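Local coordinates for protein glucose-6-phosphate 1-dehydrogenase (Kluyveromyces lactis, PDB 7E6I) that catalyses the NADP-dependent oxidation of glucose 6-phosphate to 6-phosphogluconolactone, the rate-limiting first step of the oxidative pentose phosphate pathway, at residues I11-A16 with K23-A28. Sequence-based numbering, arbitrary orientation.
Sequences ITIFGA and KKTFPA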
ATOM      1  N   ILE A  11      17.732  15.504  -2.854  1.00 43.76           N
ATOM      2  CA  ILE A  11      16.559  14.756  -3.264  1.00 43.27           C
ATOM      3  C   ILE A  11      16.076  15.368  -4.569  1.00 41.98           C
ATOM      4  O   ILE A  11      15.673  16.536  -4.597  1.00 44.47           O
ATOM      5  CB  ILE A  11      15.469  14.800  -2.183  1.00 41.77           C
ATOM      6  CG1 ILE A  11      15.957  14.111  -0.905  1.00 39.73           C
ATOM      7  CG2 ILE A  11      14.190  14.170  -2.672  1.00 35.84           C
ATOM      8  CD1 ILE A  11      15.101  14.428   0.325  1.00 37.05           C
ATOM      9  N   THR A  12      16.118  14.592  -5.651  1.00 41.82           N
ATOM     10  CA  THR A  12      15.553  15.010  -6.929  1.00 43.56           C
ATOM     11  C   THR A  12      14.230  14.289  -7.159  1.00 40.33           C
ATOM     12  O   THR A  12      14.184  13.056  -7.145  1.00 37.43           O
ATOM     13  CB  THR A  12      16.509  14.728  -8.087  1.00 42.51           C
ATOM     14  OG1 THR A  12      17.809  15.235  -7.778  1.00 43.68           O
ATOM     15  CG2 THR A  12      16.001  15.385  -9.348  1.00 42.11           C
ATOM     16  N   ILE A  13      13.167  15.057  -7.392  1.00 41.29           N
ATOM     17  CA  ILE A  13      11.834  14.517  -7.664  1.00 41.29           C
ATOM     18  C   ILE A  13      11.583  14.654  -9.160  1.00 39.41           C
ATOM     19  O   ILE A  13      11.268  15.741  -9.653  1.00 39.61           O
ATOM     20  CB  ILE A  13      10.741  15.226  -6.857  1.00 41.45           C
ATOM     21  CG1 ILE A  13      10.969  15.058  -5.357  1.00 42.04           C
ATOM     22  CG2 ILE A  13       9.372  14.674  -7.214  1.00 37.88           C
ATOM     23  CD1 ILE A  13      11.850  16.128  -4.770  1.00 45.49           C
ATOM     24  N   PHE A  14      11.706  13.550  -9.884  1.00 38.80           N
ATOM     25  CA  PHE A  14      11.374  13.540 -11.299  1.00 41.51           C
ATOM     26  C   PHE A  14       9.863  13.503 -11.490  1.00 42.02           C
ATOM     27  O   PHE A  14       9.127  12.919 -10.690  1.00 40.14           O
ATOM     28  CB  PHE A  14      12.025  12.348 -11.991  1.00 41.91           C
ATOM     29  CG  PHE A  14      13.483  12.560 -12.307  1.00 44.03           C
ATOM     30  CD1 PHE A  14      14.457  12.349 -11.342  1.00 43.61           C
ATOM     31  CD2 PHE A  14      13.879  12.961 -13.572  1.00 42.51           C
ATOM     32  CE1 PHE A  14      15.801  12.540 -11.638  1.00 43.20           C
ATOM     33  CE2 PHE A  14      15.214  13.151 -13.870  1.00 46.14           C
ATOM     34  CZ  PHE A  14      16.179  12.942 -12.903  1.00 44.89           C
ATOM     35  N   GLY A  15       9.402  14.137 -12.566  1.00 41.65           N
ATOM     36  CA  GLY A  15       7.980  14.328 -12.754  1.00 41.00           C
ATOM     37  C   GLY A  15       7.414  15.397 -11.852  1.00 43.46           C
ATOM     38  O   GLY A  15       6.238  15.333 -11.484  1.00 44.58           O
ATOM     39  N   ALA A  16       8.226  16.389 -11.482  1.00 43.30           N
ATOM     40  CA  ALA A  16       7.879  17.278 -10.377  1.00 44.39           C
ATOM     41  C   ALA A  16       6.613  18.088 -10.621  1.00 44.58           C
ATOM     42  O   ALA A  16       6.000  18.555  -9.659  1.00 45.62           O
ATOM     43  CB  ALA A  16       9.040  18.221 -10.091  1.00 46.83           C
ATOM     44  N   LYS A  23       0.887  17.008  -4.922  1.00 46.66           N
ATOM     45  CA  LYS A  23      -0.088  16.723  -3.877  1.00 48.20           C
ATOM     46  C   LYS A  23       0.398  15.713  -2.848  1.00 47.35           C
ATOM     47  O   LYS A  23      -0.196  15.629  -1.767  1.00 51.59           O
ATOM     48  CB  LYS A  23      -1.388  16.202  -4.488  1.00 50.44           C
ATOM     49  CG  LYS A  23      -2.123  17.211  -5.339  1.00 53.71           C
ATOM     50  CD  LYS A  23      -3.530  16.722  -5.628  1.00 54.81           C
ATOM     51  CE  LYS A  23      -4.030  17.259  -6.951  1.00 57.57           C
ATOM     52  NZ  LYS A  23      -5.082  16.387  -7.534  1.00 63.43           N
ATOM     53  N   LYS A  24       1.444  14.941  -3.146  1.00 46.94           N
ATOM     54  CA  LYS A  24       1.855  13.888  -2.223  1.00 44.63           C
ATOM     55  C   LYS A  24       3.344  13.936  -1.901  1.00 42.55           C
ATOM     56  O   LYS A  24       3.721  13.964  -0.723  1.00 41.86           O
ATOM     57  CB  LYS A  24       1.482  12.517  -2.783  1.00 44.01           C
ATOM     58  CG  LYS A  24      -0.016  12.335  -2.969  1.00 48.34           C
ATOM     59  CD  LYS A  24      -0.632  11.636  -1.767  1.00 51.75           C
ATOM     60  CE  LYS A  24      -2.151  11.611  -1.841  1.00 53.84           C
ATOM     61  NZ  LYS A  24      -2.701  10.526  -0.972  1.00 56.56           N
ATOM     62  N   THR A  25       4.201  13.943  -2.926  1.00 40.29           N
ATOM     63  CA  THR A  25       5.635  13.857  -2.663  1.00 39.25           C
ATOM     64  C   THR A  25       6.134  15.094  -1.931  1.00 42.75           C
ATOM     65  O   THR A  25       6.737  14.990  -0.853  1.00 43.73           O
ATOM     66  CB  THR A  25       6.411  13.660  -3.962  1.00 38.03           C
ATOM     67  OG1 THR A  25       5.689  12.774  -4.824  1.00 37.99           O
ATOM     68  CG2 THR A  25       7.797  13.083  -3.666  1.00 34.65           C
ATOM     69  N   PHE A  26       5.887  16.275  -2.494  1.00 40.97           N
ATOM     70  CA  PHE A  26       6.350  17.499  -1.858  1.00 42.35           C
ATOM     71  C   PHE A  26       5.637  17.741  -0.532  1.00 44.05           C
ATOM     72  O   PHE A  26       6.298  18.105   0.452  1.00 42.00           O
ATOM     73  CB  PHE A  26       6.203  18.688  -2.811  1.00 42.00           C
ATOM     74  CG  PHE A  26       7.357  18.817  -3.758  1.00 43.62           C
ATOM     75  CD1 PHE A  26       8.499  19.512  -3.387  1.00 46.18           C
ATOM     76  CD2 PHE A  26       7.335  18.177  -4.990  1.00 42.68           C
ATOM     77  CE1 PHE A  26       9.585  19.607  -4.252  1.00 45.72           C
ATOM     78  CE2 PHE A  26       8.413  18.266  -5.856  1.00 42.90           C
ATOM     79  CZ  PHE A  26       9.538  18.983  -5.483  1.00 44.86           C
ATOM     80  N   PRO A  27       4.314  17.544  -0.437  1.00 42.16           N
ATOM     81  CA  PRO A  27       3.692  17.650   0.892  1.00 44.81           C
ATOM     82  C   PRO A  27       4.295  16.694   1.914  1.00 45.33           C
ATOM     83  O   PRO A  27       4.420  17.055   3.094  1.00 43.42           O
ATOM     84  CB  PRO A  27       2.213  17.357   0.607  1.00 45.22           C
ATOM     85  CG  PRO A  27       2.019  17.806  -0.798  1.00 43.95           C
ATOM     86  CD  PRO A  27       3.295  17.442  -1.498  1.00 42.15           C
ATOM     87  N   ALA A  28       4.700  15.490   1.491  1.00 44.64           N
ATOM     88  CA  ALA A  28       5.318  14.563   2.434  1.00 43.43           C
ATOM     89  C   ALA A  28       6.698  15.048   2.849  1.00 41.87           C
ATOM     90  O   ALA A  28       7.073  14.949   4.025  1.00 41.79           O
ATOM     91  CB  ALA A  28       5.407  13.157   1.835  1.00 40.73           C
TER
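I13, on strand 10-14, meets T25 and F26 of helix 19-34, an apolar contact inside the first beta-alpha-beta unit of the Rossmann-type NADP-binding domain. The CA atoms of I13 and T25 come 8.0 Å apart, and the CB of each is directed at the other segment, so both side chains lie between the strand and the helix. The two pass alongside one another in opposite senses, I13 CG1 lying 4.1 Å from T25 CG2. With T25 CG2 anti to the backbone N, the methyl faces the strand, while OG1 makes a weak hydrogen bond to the carbonyl of L20, five residues earlier. F26 reaches the strand differently: its CB is not directed at the strand, yet the far end of the ring comes nearer. The ring and I13 are set at a slant, with CE2 4.0 Å from both I13 CB and I13 CG2. S21 and L29 of the same helix also touch I13, and all the touching residues are buried. Cutting I13 back to alanine removes CG1, CG2 and CD1 and is likely to open a gap beside F26 CZ and T25 CG2, leaving the phenyl ring less restrained. Beyond the strand, A16 CB approaches F26 CE2 at 4.3 Å, again obliquely to the ring. The ring thus touches I13 on the strand and A16 in the loop leading into helix 19-34, probably part of the NADP site. In I13, CG1 stands anti to the carbonyl carbon (chi1 -61°), and the chain then bends at chi2 88°, bringing CD1 to 3.7 Å from F26 CZ.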